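Local coordinates for toxin 2A (Paenibacillus larvae, PDB 5URP), which is an ADP-ribosyltransferase toxin and virulence factor, probably transferring ADP-ribose from NAD+ to a target protein of the host, at residues Thr95-Gly109 with Arg162-Ala176. Sequence-based numbering, arbitrary orientation. Where two conformers were deposited one is given.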
loop_
_atom_site.group_PDB
_atom_site.type_symbol
_atom_site.label_atom_id
_atom_site.label_comp_id
_atom_site.label_asym_id
_atom_site.label_seq_id
_atom_site.Cartn_x
_atom_site.Cartn_y
_atom_site.Cartn_z
ATOM N N THR A 95 14.143 -8.395 3.228
ATOM C CA THR A 95 13.172 -9.443 3.462
ATOM C C THR A 95 12.517 -9.838 2.151
ATOM O O THR A 95 12.588 -9.135 1.149
ATOM C CB THR A 95 12.175 -9.022 4.542
ATOM O OG1 THR A 95 11.414 -10.169 4.988
ATOM C CG2 THR A 95 11.303 -7.875 4.027
ATOM N N LYS A 96 11.976 -11.042 2.154
ATOM C CA LYS A 96 11.425 -11.684 0.973
ATOM C C LYS A 96 10.253 -12.516 1.462
ATOM O O LYS A 96 10.387 -13.231 2.459
ATOM C CB LYS A 96 12.471 -12.586 0.281
ATOM C CG LYS A 96 13.073 -12.025 -0.986
ATOM C CD LYS A 96 13.869 -13.075 -1.728
ATOM C CE LYS A 96 14.153 -12.643 -3.139
ATOM N NZ LYS A 96 15.393 -11.818 -3.181
ATOM N N LEU A 97 9.125 -12.438 0.771
ATOM C CA LEU A 97 7.960 -13.210 1.189
ATOM C C LEU A 97 8.197 -14.688 0.940
ATOM O O LEU A 97 8.607 -15.076 -0.154
ATOM C CB LEU A 97 6.706 -12.782 0.434
ATOM C CG LEU A 97 6.220 -11.374 0.748
ATOM C CD1 LEU A 97 4.969 -11.112 -0.078
ATOM C CD2 LEU A 97 5.967 -11.213 2.247
ATOM N N LYS A 98 7.900 -15.502 1.959
ATOM C CA LYS A 98 7.897 -16.952 1.799
ATOM C C LYS A 98 6.682 -17.434 1.014
ATOM O O LYS A 98 6.770 -18.436 0.304
ATOM C CB LYS A 98 7.931 -17.642 3.174
ATOM C CG LYS A 98 8.029 -19.169 3.082
ATOM C CD LYS A 98 8.249 -19.834 4.436
ATOM C CE LYS A 98 7.865 -21.320 4.390
ATOM N NZ LYS A 98 8.438 -22.141 5.513
ATOM N N ASP A 99 5.548 -16.745 1.126
ATOM C CA ASP A 99 4.333 -17.124 0.416
ATOM C C ASP A 99 3.804 -15.912 -0.329
ATOM O O ASP A 99 4.014 -14.783 0.102
ATOM C CB ASP A 99 3.224 -17.608 1.358
ATOM C CG ASP A 99 3.734 -18.464 2.498
ATOM O OD1 ASP A 99 4.129 -19.615 2.229
ATOM O OD2 ASP A 99 3.694 -17.989 3.668
ATOM N N SER A 100 3.035 -16.147 -1.394
ATOM C CA SER A 100 2.324 -15.031 -2.001
ATOM C C SER A 100 1.188 -14.609 -1.079
ATOM O O SER A 100 0.587 -15.442 -0.397
ATOM C CB SER A 100 1.751 -15.387 -3.358
ATOM O OG SER A 100 2.775 -15.969 -4.182
ATOM N N VAL A 101 0.882 -13.314 -1.084
ATOM C CA VAL A 101 -0.103 -12.800 -0.131
ATOM C C VAL A 101 -0.866 -11.649 -0.748
ATOM O O VAL A 101 -0.326 -10.862 -1.529
ATOM C CB VAL A 101 0.582 -12.371 1.186
ATOM C CG1 VAL A 101 1.335 -11.138 1.018
ATOM C CG2 VAL A 101 -0.438 -12.239 2.308
ATOM N N THR A 102 -2.129 -11.536 -0.330
ATOM C CA THR A 102 -2.997 -10.441 -0.714
ATOM C C THR A 102 -2.950 -9.377 0.377
ATOM O O THR A 102 -3.010 -9.701 1.566
ATOM C CB THR A 102 -4.429 -10.943 -0.891
ATOM O OG1 THR A 102 -4.457 -11.947 -1.901
ATOM C CG2 THR A 102 -5.351 -9.810 -1.311
ATOM N N VAL A 103 -2.805 -8.130 -0.037
ATOM C CA VAL A 103 -2.861 -7.007 0.883
ATOM C C VAL A 103 -3.886 -5.998 0.367
ATOM O O VAL A 103 -4.358 -6.071 -0.758
ATOM C CB VAL A 103 -1.500 -6.337 1.097
ATOM C CG1 VAL A 103 -0.509 -7.316 1.738
ATOM C CG2 VAL A 103 -0.944 -5.747 -0.227
ATOM N N TYR A 104 -4.243 -5.066 1.243
ATOM C CA TYR A 104 -5.331 -4.121 0.996
ATOM C C TYR A 104 -4.867 -2.696 1.240
ATOM O O TYR A 104 -4.053 -2.436 2.134
ATOM C CB TYR A 104 -6.521 -4.445 1.923
ATOM C CG TYR A 104 -7.100 -5.803 1.671
ATOM C CD1 TYR A 104 -8.104 -5.977 0.725
ATOM C CD2 TYR A 104 -6.643 -6.908 2.358
ATOM C CE1 TYR A 104 -8.620 -7.205 0.462
ATOM C CE2 TYR A 104 -7.172 -8.181 2.117
ATOM C CZ TYR A 104 -8.157 -8.318 1.151
ATOM O OH TYR A 104 -8.711 -9.543 0.916
ATOM N N ARG A 105 -5.384 -1.756 0.444
ATOM C CA ARG A 105 -5.048 -0.355 0.645
ATOM C C ARG A 105 -6.253 0.495 0.289
ATOM O O ARG A 105 -6.743 0.417 -0.831
ATOM C CB ARG A 105 -3.860 0.052 -0.238
ATOM C CG ARG A 105 -3.538 1.507 -0.153
ATOM C CD ARG A 105 -2.244 1.792 -0.906
ATOM N NE ARG A 105 -2.019 3.223 -1.105
ATOM C CZ ARG A 105 -1.585 4.064 -0.172
ATOM N NH1 ARG A 105 -1.320 3.643 1.061
ATOM N NH2 ARG A 105 -1.429 5.344 -0.468
ATOM N N GLY A 106 -6.746 1.275 1.241
ATOM C CA GLY A 106 -7.743 2.277 0.924
ATOM C C GLY A 106 -7.073 3.566 0.484
ATOM O O GLY A 106 -6.095 4.012 1.084
ATOM N N THR A 107 -7.617 4.173 -0.563
ATOM C CA THR A 107 -7.055 5.421 -1.035
ATOM C C THR A 107 -8.159 6.198 -1.752
ATOM O O THR A 107 -9.348 5.954 -1.544
ATOM C CB THR A 107 -5.799 5.128 -1.890
ATOM O OG1 THR A 107 -5.111 6.356 -2.168
ATOM C CG2 THR A 107 -6.149 4.393 -3.168
ATOM N N ASP A 108 -7.777 7.146 -2.601
ATOM C CA ASP A 108 -8.760 7.848 -3.417
ATOM C C ASP A 108 -8.279 7.859 -4.865
ATOM O O ASP A 108 -7.405 7.084 -5.273
ATOM C CB ASP A 108 -9.046 9.229 -2.827
ATOM C CG ASP A 108 -7.860 10.170 -2.903
ATOM O OD1 ASP A 108 -6.843 9.830 -3.551
ATOM O OD2 ASP A 108 -7.950 11.251 -2.309
ATOM N N GLY A 109 -8.901 8.701 -5.672
ATOM C CA GLY A 109 -8.662 8.709 -7.103
ATOM C C GLY A 109 -7.283 9.154 -7.522
ATOM O O GLY A 109 -6.971 9.097 -8.717
ATOM N N ARG A 162 -13.038 5.229 2.580
ATOM C CA ARG A 162 -12.240 5.712 1.475
ATOM C C ARG A 162 -12.883 5.330 0.141
ATOM O O ARG A 162 -13.531 4.286 0.035
ATOM C CB ARG A 162 -10.821 5.146 1.595
ATOM C CG ARG A 162 -10.161 5.692 2.854
ATOM C CD ARG A 162 -8.713 5.317 3.012
ATOM N NE ARG A 162 -8.220 5.779 4.311
ATOM C CZ ARG A 162 -7.091 5.372 4.876
ATOM N NH1 ARG A 162 -6.729 5.843 6.061
ATOM N NH2 ARG A 162 -6.317 4.503 4.259
ATOM N N PRO A 163 -12.745 6.155 -0.902
ATOM C CA PRO A 163 -13.503 5.881 -2.138
ATOM C C PRO A 163 -12.926 4.800 -3.027
ATOM O O PRO A 163 -13.666 4.289 -3.877
ATOM C CB PRO A 163 -13.496 7.227 -2.874
ATOM C CG PRO A 163 -12.388 7.982 -2.322
ATOM C CD PRO A 163 -12.159 7.504 -0.910
ATOM N N VAL A 164 -11.650 4.471 -2.873
ATOM C CA VAL A 164 -10.988 3.430 -3.655
ATOM C C VAL A 164 -10.430 2.372 -2.708
ATOM O O VAL A 164 -9.770 2.703 -1.712
ATOM C CB VAL A 164 -9.860 3.998 -4.531
ATOM C CG1 VAL A 164 -9.171 2.867 -5.270
ATOM C CG2 VAL A 164 -10.399 5.076 -5.484
ATOM N N LEU A 165 -10.670 1.101 -3.036
ATOM C CA LEU A 165 -10.108 -0.038 -2.320
ATOM C C LEU A 165 -9.247 -0.812 -3.302
ATOM O O LEU A 165 -9.766 -1.302 -4.298
ATOM C CB LEU A 165 -11.195 -0.963 -1.778
ATOM C CG LEU A 165 -10.730 -2.226 -1.045
ATOM C CD1 LEU A 165 -9.897 -1.884 0.180
ATOM C CD2 LEU A 165 -11.924 -3.095 -0.670
ATOM N N ILE A 166 -7.973 -0.953 -2.991
ATOM C CA ILE A 166 -7.062 -1.748 -3.815
ATOM C C ILE A 166 -6.856 -3.071 -3.110
ATOM O O ILE A 166 -6.532 -3.097 -1.910
ATOM C CB ILE A 166 -5.707 -1.057 -4.014
ATOM C CG1 ILE A 166 -5.843 0.370 -4.539
ATOM C CG2 ILE A 166 -4.833 -1.927 -4.951
ATOM C CD1 ILE A 166 -4.491 1.130 -4.569
ATOM N N GLU A 167 -7.048 -4.162 -3.842
ATOM C CA GLU A 167 -6.701 -5.510 -3.404
ATOM C C GLU A 167 -5.484 -5.920 -4.238
ATOM O O GLU A 167 -5.592 -6.064 -5.457
ATOM C CB GLU A 167 -7.868 -6.471 -3.600
ATOM C CG GLU A 167 -7.582 -7.905 -3.241
ATOM C CD GLU A 167 -8.836 -8.783 -3.231
ATOM O OE1 GLU A 167 -9.916 -8.311 -2.802
ATOM O OE2 GLU A 167 -8.728 -9.956 -3.620
ATOM N N LEU A 168 -4.336 -6.086 -3.590
ATOM C CA LEU A 168 -3.065 -6.229 -4.300
ATOM C C LEU A 168 -2.446 -7.577 -3.986
ATOM O O LEU A 168 -2.277 -7.931 -2.822
ATOM C CB LEU A 168 -2.137 -5.086 -3.881
ATOM C CG LEU A 168 -0.780 -4.992 -4.508
ATOM C CD1 LEU A 168 -0.963 -4.564 -5.946
ATOM C CD2 LEU A 168 0.024 -3.971 -3.735
ATOM N N LYS A 169 -2.065 -8.329 -5.022
ATOM C CA LYS A 169 -1.407 -9.607 -4.814
ATOM C C LYS A 169 0.095 -9.380 -4.882
ATOM O O LYS A 169 0.570 -8.747 -5.824
ATOM C CB LYS A 169 -1.836 -10.620 -5.876
ATOM C CG LYS A 169 -3.334 -10.865 -5.912
ATOM C CD LYS A 169 -3.755 -11.668 -7.128
ATOM C CE LYS A 169 -5.261 -11.859 -7.181
ATOM N NZ LYS A 169 -5.706 -12.489 -8.454
ATOM N N ILE A 170 0.824 -9.838 -3.871
ATOM C CA ILE A 170 2.282 -9.729 -3.829
ATOM C C ILE A 170 2.836 -11.134 -4.044
ATOM O O ILE A 170 2.495 -12.040 -3.277
ATOM C CB ILE A 170 2.815 -9.172 -2.495
ATOM C CG1 ILE A 170 2.150 -7.876 -2.083
ATOM C CG2 ILE A 170 4.308 -8.896 -2.605
ATOM C CD1 ILE A 170 2.481 -7.531 -0.648
ATOM N N PRO A 171 3.705 -11.357 -5.033
ATOM C CA PRO A 171 4.182 -12.718 -5.293
ATOM C C PRO A 171 5.209 -13.199 -4.282
ATOM O O PRO A 171 5.965 -12.420 -3.700
ATOM C CB PRO A 171 4.822 -12.606 -6.682
ATOM C CG PRO A 171 5.219 -11.173 -6.818
ATOM C CD PRO A 171 4.129 -10.400 -6.072
ATOM N N LYS A 172 5.246 -14.517 -4.098
ATOM C CA LYS A 172 6.288 -15.117 -3.285
ATOM C C LYS A 172 7.643 -14.646 -3.799
ATOM O O LYS A 172 7.848 -14.517 -5.010
ATOM C CB LYS A 172 6.187 -16.649 -3.337
ATOM C CG LYS A 172 7.396 -17.405 -2.730
ATOM C CD LYS A 172 7.197 -18.898 -2.850
ATOM C CE LYS A 172 8.324 -19.660 -2.172
ATOM N NZ LYS A 172 7.843 -21.006 -1.820
ATOM N N GLY A 173 8.563 -14.396 -2.870
ATOM C CA GLY A 173 9.863 -13.852 -3.215
ATOM C C GLY A 173 9.888 -12.342 -3.334
ATOM O O GLY A 173 10.970 -11.763 -3.520
ATOM N N GLY A 174 8.733 -11.690 -3.271
ATOM C CA GLY A 174 8.693 -10.247 -3.378
ATOM C C GLY A 174 9.204 -9.574 -2.125
ATOM O O GLY A 174 9.225 -10.151 -1.034
ATOM N N ASN A 175 9.630 -8.320 -2.276
ATOM C CA ASN A 175 10.082 -7.534 -1.128
ATOM C C ASN A 175 8.859 -6.845 -0.534
ATOM O O ASN A 175 8.187 -6.072 -1.214
ATOM C CB ASN A 175 11.132 -6.491 -1.517
ATOM C CG ASN A 175 12.436 -7.090 -2.096
ATOM O OD1 ASN A 175 12.836 -6.732 -3.200
ATOM N ND2 ASN A 175 13.118 -7.947 -1.339
ATOM N N ALA A 176 8.581 -7.136 0.725
ATOM C CA ALA A 176 7.516 -6.483 1.482
ATOM C C ALA A 176 7.781 -6.795 2.937
ATOM O O ALA A 176 8.125 -7.930 3.267
ATOM C CB ALA A 176 6.144 -6.989 1.043
HETATM O O HOH W 1 8.806 -10.194 4.802
HETATM O O HOH W 2 15.878 -9.571 -0.584
HETATM O O HOH W 3 -6.124 -11.788 -4.166
#
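Ile-170 carries CG1 beside its backbone N (chi1 -52°) and extends beyond it; the side chain crosses that of Val-103 at about a right angle, CD1 lying 3.8 Å from Val-103 CG1. Its other branch, CG2, meets Leu-97 CD1 at 3.4 Å, tighter than usual van der Waals contact. This apolar cluster sits near the start of strand 101-107 and the end of strand 164-170, which run antiparallel (152°), bound by paired backbone hydrogen bonds from Val-101/Ile-170 to Thr-107/Val-164. On the other face Glu-167 holds CG anti to its backbone N (chi1 177°), which sets CG 3.5 Å from Thr-102 CG2; the Glu-167 and Tyr-104 side chains lie side by side, the carboxylate plane steeply inclined to the ring. A water links Thr-102 OG1 to Glu-167 OE2, while OE1 forms a salt bridge with Lys-216 of the neighbouring strand and Tyr-104 OH bonds Asp-25. Arg-105, paired with Ile-166, bonds Ser-150 O through NH1; it follows Tyr-104, consistent with the aromatic-arginine motif of this toxin family. Beyond the strands, Lys-172 N donates to Ser-100 OG (2.9 Å), and the type II turn Pro-171 to Gly-174 offers Gly-173 N to Leu-97 O. Asn-175 ND2 reaches Thr-95 O at 2.8 Å, nearly in line with that carbonyl. Strand 101-107, one of the two outermost of the five-stranded sheet, is thus held by backbone bonding and apolar packing, with the Glu-167 carboxylate, bridged to lysine, probably kept ionised.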